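Local coordinates for xylose isomerase-like TIM barrel domain-containing protein (Parabacteroides distasonis, PDB 4KW2), which is of unknown function but has a xylose isomerase-like TIM barrel and may be a sugar isomerase or a related enzyme, at residues L40-F54 with E84-V97. Residues are numbered along the deposited sequence; the frame is centred on the assembly and turned at random.
Sequences LDKTQQLGMGYAEAF and EFKIRGIKPIAFGV. With EDO (1,2-ethanediol), chain I; SO4 (sulfate ion), chain C.
Asp41 OD1 is gripped twice by Arg88, whose NE lies 2.9 Å from it and whose NH2 lies 3.1 Å away, with OD1 in the guanidinium plane and both nitrogens coming from one face of the carboxylate. With CG anti to the carbonyl carbon (chi1 -67°) and the chain extended from CG to NE, Arg88 runs along helix 36-46, its CD against Leu40 CB; the Gln44 side chain crosses that of Arg88 at about a right angle, its OE1 near CG and CD. NH1 turns toward helix 75-86, binding Glu84 OE1 at 2.8 Å and also Glu84 O. A leucine in its place would probably leave the Asp41 and Glu84 carboxylates without the cation that joins them. Deeper in, Leu40 CD1 sits over the centre of the Phe85 ring, 3.7 Å from the centroid, as a CH-pi contact; Pro92 CB covers the opposite face. The tip of Ile90, CD1, wedges between Leu40 and Thr43. The strands then pair in parallel: Lys91 N bonds Gly49 O at 2.8 Å, and a beta bulge shifts the register before Ala94 N meets Ala51 O at 3.2 Å. Beyond it, Glu52 packs its CB on Ala94 CB, while its carboxylate is held by Ser240, Thr122 and His203. Helix on helix outside and strand beside strand inside, this is the layering of neighbouring beta-alpha units in a TIM barrel.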
ATOM      1  N   LEU A  40       9.523  22.457  -5.085  1.00 28.28           N
ATOM      2  CA  LEU A  40      10.850  22.808  -5.601  1.00 28.63           C
ATOM      3  C   LEU A  40      11.762  23.340  -4.497  1.00 27.83           C
ATOM      4  O   LEU A  40      12.968  23.097  -4.529  1.00 29.04           O
ATOM      5  CB  LEU A  40      10.756  23.813  -6.754  1.00 29.80           C
ATOM      6  CG  LEU A  40      10.064  23.334  -8.044  1.00 29.81           C
ATOM      7  CD1 LEU A  40      10.253  24.358  -9.156  1.00 30.72           C
ATOM      8  CD2 LEU A  40      10.568  21.971  -8.497  1.00 29.91           C
ATOM      9  N   ASP A  41      11.192  24.042  -3.518  1.00 27.16           N
ATOM     10  CA  ASP A  41      11.960  24.476  -2.347  1.00 30.10           C
ATOM     11  C   ASP A  41      12.462  23.280  -1.537  1.00 30.49           C
ATOM     12  O   ASP A  41      13.590  23.288  -1.050  1.00 29.44           O
ATOM     13  CB  ASP A  41      11.130  25.375  -1.426  1.00 31.28           C
ATOM     14  CG  ASP A  41      10.684  26.660  -2.090  1.00 33.31           C
ATOM     15  OD1 ASP A  41      11.318  27.109  -3.071  1.00 36.46           O
ATOM     16  OD2 ASP A  41       9.678  27.226  -1.622  1.00 36.33           O
ATOM     17  N   LYS A  42      11.611  22.267  -1.389  1.00 31.24           N
ATOM     18  CA  LYS A  42      11.990  21.025  -0.720  1.00 31.50           C
ATOM     19  C   LYS A  42      13.064  20.290  -1.504  1.00 30.88           C
ATOM     20  O   LYS A  42      13.988  19.731  -0.923  1.00 29.64           O
ATOM     21  CB  LYS A  42      10.777  20.111  -0.563  1.00 33.83           C
ATOM     22  CG  LYS A  42       9.749  20.632   0.419  1.00 36.41           C
ATOM     23  CD  LYS A  42      10.114  20.271   1.839  1.00 37.92           C
ATOM     24  CE  LYS A  42       9.122  20.875   2.819  1.00 42.03           C
ATOM     25  NZ  LYS A  42       9.366  20.346   4.184  1.00 42.89           N
ATOM     26  N   THR A  43      12.917  20.279  -2.826  1.00 30.73           N
ATOM     27  CA  THR A  43      13.900  19.685  -3.724  1.00 29.00           C
ATOM     28  C   THR A  43      15.280  20.346  -3.552  1.00 30.80           C
ATOM     29  O   THR A  43      16.306  19.665  -3.598  1.00 33.13           O
ATOM     30  CB  THR A  43      13.396  19.772  -5.182  1.00 28.48           C
ATOM     31  OG1 THR A  43      12.091  19.180  -5.258  1.00 27.35           O
ATOM     32  CG2 THR A  43      14.326  19.046  -6.152  1.00 29.13           C
ATOM     33  N   GLN A  44      15.300  21.659  -3.322  1.00 32.22           N
ATOM     34  CA  GLN A  44      16.546  22.374  -3.015  1.00 33.39           C
ATOM     35  C   GLN A  44      17.143  21.917  -1.690  1.00 33.01           C
ATOM     36  O   GLN A  44      18.350  21.713  -1.588  1.00 32.28           O
ATOM     37  CB  GLN A  44      16.315  23.879  -2.939  1.00 32.44           C
ATOM     38  CG  GLN A  44      16.062  24.544  -4.273  1.00 34.10           C
ATOM     39  CD  GLN A  44      15.784  26.027  -4.121  1.00 33.60           C
ATOM     40  OE1 GLN A  44      14.683  26.434  -3.759  1.00 34.54           O
ATOM     41  NE2 GLN A  44      16.782  26.836  -4.396  1.00 33.80           N
ATOM     42  N   GLN A  45      16.295  21.762  -0.677  1.00 32.48           N
ATOM     43  CA  GLN A  45      16.753  21.301   0.639  1.00 33.27           C
ATOM     44  C   GLN A  45      17.291  19.870   0.579  1.00 30.83           C
ATOM     45  O   GLN A  45      18.205  19.516   1.318  1.00 29.69           O
ATOM     46  CB  GLN A  45      15.625  21.402   1.663  1.00 34.84           C
ATOM     47  CG  GLN A  45      15.186  22.832   1.944  1.00 38.48           C
ATOM     48  CD  GLN A  45      13.825  22.896   2.602  1.00 42.28           C
ATOM     49  OE1 GLN A  45      13.522  22.111   3.493  1.00 46.19           O
ATOM     50  NE2 GLN A  45      12.996  23.831   2.162  1.00 48.20           N
ATOM     51  N   LEU A  46      16.723  19.059  -0.308  1.00 28.99           N
ATOM     52  CA  LEU A  46      17.219  17.706  -0.540  1.00 31.51           C
ATOM     53  C   LEU A  46      18.545  17.686  -1.295  1.00 32.16           C
ATOM     54  O   LEU A  46      19.313  16.738  -1.166  1.00 33.31           O
ATOM     55  CB  LEU A  46      16.182  16.891  -1.314  1.00 31.27           C
ATOM     56  CG  LEU A  46      14.959  16.482  -0.491  1.00 30.50           C
ATOM     57  CD1 LEU A  46      13.783  16.151  -1.391  1.00 30.67           C
ATOM     58  CD2 LEU A  46      15.296  15.304   0.419  1.00 30.08           C
ATOM     59  N   GLY A  47      18.795  18.720  -2.094  1.00 34.11           N
ATOM     60  CA  GLY A  47      20.025  18.823  -2.876  1.00 32.70           C
ATOM     61  C   GLY A  47      19.955  18.062  -4.188  1.00 32.68           C
ATOM     62  O   GLY A  47      20.896  17.357  -4.543  1.00 32.93           O
HETATM   63  N   MSE A  48      18.846  18.215  -4.914  1.00 32.18           N
HETATM   64  CA  MSE A  48      18.665  17.572  -6.224  1.00 34.03           C
HETATM   65  C   MSE A  48      18.440  18.600  -7.307  1.00 34.23           C
HETATM   66  O   MSE A  48      17.819  19.645  -7.070  1.00 35.09           O
HETATM   67  CB  MSE A  48      17.479  16.616  -6.161  1.00 33.79           C
HETATM   68  CG  MSE A  48      17.874  15.333  -5.450  1.00 36.78           C
HETATM   69 SE   MSE A  48      16.369  14.068  -5.495  0.75 41.63          SE
HETATM   70  CE  MSE A  48      15.338  14.895  -4.058  1.00 33.72           C
ATOM     71  N   GLY A  49      18.930  18.302  -8.512  1.00 32.86           N
ATOM     72  CA  GLY A  49      18.909  19.259  -9.620  1.00 32.23           C
ATOM     73  C   GLY A  49      17.950  18.926 -10.748  1.00 32.83           C
ATOM     74  O   GLY A  49      18.039  19.517 -11.828  1.00 35.48           O
ATOM     75  N   TYR A  50      17.030  17.994 -10.505  1.00 32.09           N
ATOM     76  CA  TYR A  50      16.099  17.517 -11.538  1.00 31.71           C
ATOM     77  C   TYR A  50      14.739  17.183 -10.940  1.00 31.17           C
ATOM     78  O   TYR A  50      14.640  16.839  -9.764  1.00 30.52           O
ATOM     79  CB  TYR A  50      16.660  16.272 -12.226  1.00 31.25           C
ATOM     80  CG  TYR A  50      17.989  16.493 -12.910  1.00 33.40           C
ATOM     81  CD1 TYR A  50      18.049  16.991 -14.206  1.00 33.29           C
ATOM     82  CD2 TYR A  50      19.192  16.204 -12.259  1.00 35.19           C
ATOM     83  CE1 TYR A  50      19.263  17.202 -14.835  1.00 34.27           C
ATOM     84  CE2 TYR A  50      20.413  16.410 -12.886  1.00 35.41           C
ATOM     85  CZ  TYR A  50      20.439  16.906 -14.173  1.00 35.40           C
ATOM     86  OH  TYR A  50      21.635  17.110 -14.806  1.00 40.02           O
ATOM     87  N   ALA A  51      13.690  17.280 -11.751  1.00 29.40           N
ATOM     88  CA  ALA A  51      12.345  16.956 -11.289  1.00 28.44           C
ATOM     89  C   ALA A  51      11.516  16.254 -12.363  1.00 28.33           C
ATOM     90  O   ALA A  51      11.637  16.552 -13.546  1.00 30.62           O
ATOM     91  CB  ALA A  51      11.642  18.214 -10.816  1.00 27.79           C
ATOM     92  N   GLU A  52      10.709  15.288 -11.931  1.00 29.23           N
ATOM     93  CA  GLU A  52       9.674  14.678 -12.762  1.00 30.27           C
ATOM     94  C   GLU A  52       8.334  15.125 -12.189  1.00 30.22           C
ATOM     95  O   GLU A  52       7.931  14.672 -11.112  1.00 31.07           O
ATOM     96  CB  GLU A  52       9.776  13.152 -12.746  1.00 31.29           C
ATOM     97  CG  GLU A  52       8.624  12.447 -13.462  1.00 33.32           C
ATOM     98  CD  GLU A  52       8.788  10.939 -13.533  1.00 39.23           C
ATOM     99  OE1 GLU A  52       9.873  10.433 -13.163  1.00 39.21           O
ATOM    100  OE2 GLU A  52       7.828  10.252 -13.962  1.00 40.26           O
ATOM    101  N   ALA A  53       7.649  16.017 -12.900  1.00 29.30           N
ATOM    102  CA  ALA A  53       6.456  16.651 -12.356  1.00 28.27           C
ATOM    103  C   ALA A  53       5.155  16.020 -12.856  1.00 27.43           C
ATOM    104  O   ALA A  53       4.995  15.739 -14.047  1.00 27.86           O
ATOM    105  CB  ALA A  53       6.475  18.140 -12.641  1.00 28.62           C
ATOM    106  N   PHE A  54       4.235  15.807 -11.920  1.00 26.22           N
ATOM    107  CA  PHE A  54       2.897  15.326 -12.215  1.00 26.62           C
ATOM    108  C   PHE A  54       1.957  16.523 -12.360  1.00 29.44           C
ATOM    109  O   PHE A  54       2.115  17.546 -11.674  1.00 29.41           O
ATOM    110  CB  PHE A  54       2.398  14.387 -11.106  1.00 26.91           C
ATOM    111  CG  PHE A  54       1.954  15.106  -9.859  1.00 27.93           C
ATOM    112  CD1 PHE A  54       2.879  15.491  -8.892  1.00 27.54           C
ATOM    113  CD2 PHE A  54       0.625  15.424  -9.666  1.00 26.59           C
ATOM    114  CE1 PHE A  54       2.475  16.178  -7.759  1.00 28.34           C
ATOM    115  CE2 PHE A  54       0.215  16.108  -8.532  1.00 26.92           C
ATOM    116  CZ  PHE A  54       1.142  16.482  -7.577  1.00 26.33           C
ATOM    117  N   GLU A  84      11.282  29.917 -12.766  1.00 34.91           N
ATOM    118  CA  GLU A  84      11.188  29.439 -11.388  1.00 32.73           C
ATOM    119  C   GLU A  84      12.018  28.170 -11.142  1.00 32.34           C
ATOM    120  O   GLU A  84      12.621  28.013 -10.082  1.00 31.30           O
ATOM    121  CB  GLU A  84       9.721  29.196 -11.008  1.00 33.67           C
ATOM    122  CG  GLU A  84       8.905  30.468 -10.790  1.00 35.46           C
ATOM    123  CD  GLU A  84       9.487  31.372  -9.720  1.00 36.23           C
ATOM    124  OE1 GLU A  84       9.734  30.889  -8.594  1.00 38.88           O
ATOM    125  OE2 GLU A  84       9.702  32.565 -10.010  1.00 35.52           O
ATOM    126  N   PHE A  85      12.040  27.266 -12.115  1.00 32.47           N
ATOM    127  CA  PHE A  85      12.963  26.129 -12.071  1.00 32.02           C
ATOM    128  C   PHE A  85      14.419  26.604 -12.114  1.00 32.45           C
ATOM    129  O   PHE A  85      15.240  26.203 -11.292  1.00 31.14           O
ATOM    130  CB  PHE A  85      12.692  25.170 -13.230  1.00 30.03           C
ATOM    131  CG  PHE A  85      11.630  24.143 -12.940  1.00 30.19           C
ATOM    132  CD1 PHE A  85      11.966  22.923 -12.373  1.00 32.21           C
ATOM    133  CD2 PHE A  85      10.302  24.383 -13.254  1.00 29.48           C
ATOM    134  CE1 PHE A  85      11.000  21.964 -12.120  1.00 31.83           C
ATOM    135  CE2 PHE A  85       9.329  23.433 -12.994  1.00 30.63           C
ATOM    136  CZ  PHE A  85       9.676  22.221 -12.432  1.00 31.38           C
ATOM    137  N   LYS A  86      14.721  27.478 -13.067  1.00 33.39           N
ATOM    138  CA  LYS A  86      16.099  27.895 -13.321  1.00 35.81           C
ATOM    139  C   LYS A  86      16.748  28.573 -12.112  1.00 36.22           C
ATOM    140  O   LYS A  86      17.875  28.240 -11.763  1.00 33.01           O
ATOM    141  CB  LYS A  86      16.162  28.830 -14.534  1.00 40.62           C
ATOM    142  CG  LYS A  86      17.573  29.136 -15.025  1.00 44.81           C
ATOM    143  CD  LYS A  86      17.635  30.479 -15.729  1.00 51.85           C
ATOM    144  CE  LYS A  86      19.059  30.842 -16.131  1.00 62.24           C
ATOM    145  NZ  LYS A  86      19.518  30.104 -17.342  1.00 66.63           N
ATOM    146  N   ILE A  87      16.049  29.519 -11.482  1.00 35.71           N
ATOM    147  CA  ILE A  87      16.606  30.226 -10.324  1.00 34.59           C
ATOM    148  C   ILE A  87      16.810  29.336  -9.099  1.00 35.26           C
ATOM    149  O   ILE A  87      17.478  29.748  -8.154  1.00 37.58           O
ATOM    150  CB  ILE A  87      15.767  31.459  -9.909  1.00 36.62           C
ATOM    151  CG1 ILE A  87      14.387  31.049  -9.372  1.00 36.93           C
ATOM    152  CG2 ILE A  87      15.659  32.441 -11.073  1.00 38.03           C
ATOM    153  CD1 ILE A  87      13.607  32.213  -8.800  1.00 38.03           C
ATOM    154  N   ARG A  88      16.237  28.131  -9.102  1.00 35.50           N
ATOM    155  CA  ARG A  88      16.469  27.163  -8.023  1.00 34.98           C
ATOM    156  C   ARG A  88      17.532  26.117  -8.357  1.00 35.28           C
ATOM    157  O   ARG A  88      17.858  25.277  -7.516  1.00 34.94           O
ATOM    158  CB  ARG A  88      15.170  26.457  -7.658  1.00 36.13           C
ATOM    159  CG  ARG A  88      14.139  27.372  -7.024  1.00 37.00           C
ATOM    160  CD  ARG A  88      12.880  26.591  -6.734  1.00 37.36           C
ATOM    161  NE  ARG A  88      11.937  27.313  -5.895  1.00 35.84           N
ATOM    162  CZ  ARG A  88      11.095  28.251  -6.319  1.00 34.14           C
ATOM    163  NH1 ARG A  88      11.067  28.631  -7.591  1.00 35.82           N
ATOM    164  NH2 ARG A  88      10.267  28.814  -5.453  1.00 33.25           N
ATOM    165  N   GLY A  89      18.067  26.167  -9.575  1.00 35.71           N
ATOM    166  CA  GLY A  89      19.074  25.211 -10.021  1.00 33.34           C
ATOM    167  C   GLY A  89      18.514  23.815 -10.209  1.00 33.54           C
ATOM    168  O   GLY A  89      19.208  22.829  -9.961  1.00 35.09           O
ATOM    169  N   ILE A  90      17.259  23.739 -10.653  1.00 31.98           N
ATOM    170  CA  ILE A  90      16.563  22.473 -10.886  1.00 31.19           C
ATOM    171  C   ILE A  90      16.064  22.448 -12.327  1.00 31.68           C
ATOM    172  O   ILE A  90      15.417  23.392 -12.758  1.00 33.06           O
ATOM    173  CB  ILE A  90      15.332  22.331  -9.967  1.00 31.41           C
ATOM    174  CG1 ILE A  90      15.742  22.432  -8.493  1.00 33.45           C
ATOM    175  CG2 ILE A  90      14.621  21.011 -10.234  1.00 30.85           C
ATOM    176  CD1 ILE A  90      14.578  22.553  -7.534  1.00 32.22           C
ATOM    177  N   LYS A  91      16.352  21.375 -13.060  1.00 32.71           N
ATOM    178  CA  LYS A  91      15.891  21.242 -14.449  1.00 34.37           C
ATOM    179  C   LYS A  91      14.536  20.542 -14.468  1.00 32.84           C
ATOM    180  O   LYS A  91      14.368  19.521 -13.798  1.00 31.24           O
ATOM    181  CB  LYS A  91      16.877  20.412 -15.272  1.00 39.80           C
ATOM    182  CG  LYS A  91      18.298  20.949 -15.308  1.00 44.82           C
ATOM    183  CD  LYS A  91      18.449  22.051 -16.340  1.00 51.83           C
ATOM    184  CE  LYS A  91      19.913  22.322 -16.654  1.00 56.61           C
ATOM    185  NZ  LYS A  91      20.048  23.367 -17.706  1.00 62.23           N
ATOM    186  N   PRO A  92      13.564  21.074 -15.236  1.00 32.66           N
ATOM    187  CA  PRO A  92      12.273  20.401 -15.366  1.00 31.79           C
ATOM    188  C   PRO A  92      12.392  19.292 -16.396  1.00 31.68           C
ATOM    189  O   PRO A  92      11.769  19.350 -17.448  1.00 33.15           O
ATOM    190  CB  PRO A  92      11.353  21.518 -15.843  1.00 31.38           C
ATOM    191  CG  PRO A  92      12.252  22.372 -16.674  1.00 33.92           C
ATOM    192  CD  PRO A  92      13.597  22.328 -16.008  1.00 32.48           C
ATOM    193  N   ILE A  93      13.195  18.288 -16.068  1.00 31.83           N
ATOM    194  CA  ILE A  93      13.675  17.300 -17.033  1.00 33.26           C
ATOM    195  C   ILE A  93      12.567  16.378 -17.543  1.00 32.49           C
ATOM    196  O   ILE A  93      12.599  15.955 -18.699  1.00 32.03           O
ATOM    197  CB  ILE A  93      14.827  16.458 -16.422  1.00 36.44           C
ATOM    198  CG1 ILE A  93      15.603  15.695 -17.497  1.00 41.18           C
ATOM    199  CG2 ILE A  93      14.324  15.502 -15.348  1.00 36.54           C
ATOM    200  CD1 ILE A  93      16.658  16.538 -18.166  1.00 48.31           C
ATOM    201  N   ALA A  94      11.589  16.075 -16.694  1.00 28.81           N
ATOM    202  CA  ALA A  94      10.547  15.133 -17.069  1.00 28.56           C
ATOM    203  C   ALA A  94       9.168  15.568 -16.611  1.00 28.16           C
ATOM    204  O   ALA A  94       9.021  16.290 -15.630  1.00 26.86           O
ATOM    205  CB  ALA A  94      10.865  13.752 -16.511  1.00 28.44           C
ATOM    206  N   PHE A  95       8.165  15.116 -17.353  1.00 28.81           N
ATOM    207  CA  PHE A  95       6.787  15.164 -16.920  1.00 30.67           C
ATOM    208  C   PHE A  95       6.189  13.777 -17.083  1.00 30.01           C
ATOM    209  O   PHE A  95       6.515  13.063 -18.025  1.00 31.14           O
ATOM    210  CB  PHE A  95       5.998  16.179 -17.743  1.00 31.19           C
ATOM    211  CG  PHE A  95       6.407  17.594 -17.492  1.00 32.96           C
ATOM    212  CD1 PHE A  95       5.984  18.255 -16.352  1.00 32.95           C
ATOM    213  CD2 PHE A  95       7.226  18.264 -18.384  1.00 37.34           C
ATOM    214  CE1 PHE A  95       6.367  19.561 -16.107  1.00 35.04           C
ATOM    215  CE2 PHE A  95       7.613  19.570 -18.143  1.00 38.19           C
ATOM    216  CZ  PHE A  95       7.183  20.219 -17.002  1.00 34.80           C
ATOM    217  N   GLY A  96       5.309  13.412 -16.161  1.00 28.86           N
ATOM    218  CA  GLY A  96       4.617  12.137 -16.220  1.00 29.73           C
ATOM    219  C   GLY A  96       4.166  11.754 -14.828  1.00 29.89           C
ATOM    220  O   GLY A  96       4.505  12.455 -13.874  1.00 28.83           O
ATOM    221  N   VAL A  97       3.417  10.655 -14.690  1.00 28.25           N
ATOM    222  CA  VAL A  97       3.149   9.720 -15.787  1.00 28.34           C
ATOM    223  C   VAL A  97       1.837  10.052 -16.512  1.00 28.58           C
ATOM    224  O   VAL A  97       0.765  10.106 -15.904  1.00 25.40           O
ATOM    225  CB  VAL A  97       3.098   8.263 -15.282  1.00 27.41           C
ATOM    226  CG1 VAL A  97       2.908   7.292 -16.441  1.00 28.45           C
ATOM    227  CG2 VAL A  97       4.359   7.923 -14.501  1.00 28.59           C
TER
HETATM  228  C1  EDO I 307      22.771  19.453  -9.012  1.00 66.04           C
HETATM  229  O1  EDO I 307      22.998  18.589 -10.137  1.00 64.92           O
HETATM  230  C2  EDO I 307      22.735  18.644  -7.717  1.00 61.25           C
HETATM  231  O2  EDO I 307      22.255  19.456  -6.636  1.00 62.21           O
HETATM  232  S   SO4 C 301      11.065  17.800   6.592  1.00 75.79           S
HETATM  233  O1  SO4 C 301      12.366  17.097   6.599  1.00 65.56           O
HETATM  234  O2  SO4 C 301      11.279  19.224   6.950  1.00 59.62           O
HETATM  235  O3  SO4 C 301      10.436  17.724   5.245  1.00 69.20           O
HETATM  236  O4  SO4 C 301      10.180  17.143   7.585  1.00 71.95           O
HETATM  237  O   HOH W   1       8.457  29.066  -2.929  1.00 38.52           O
HETATM  238  O   HOH W   2      19.524  25.322  -4.528  1.00 41.80           O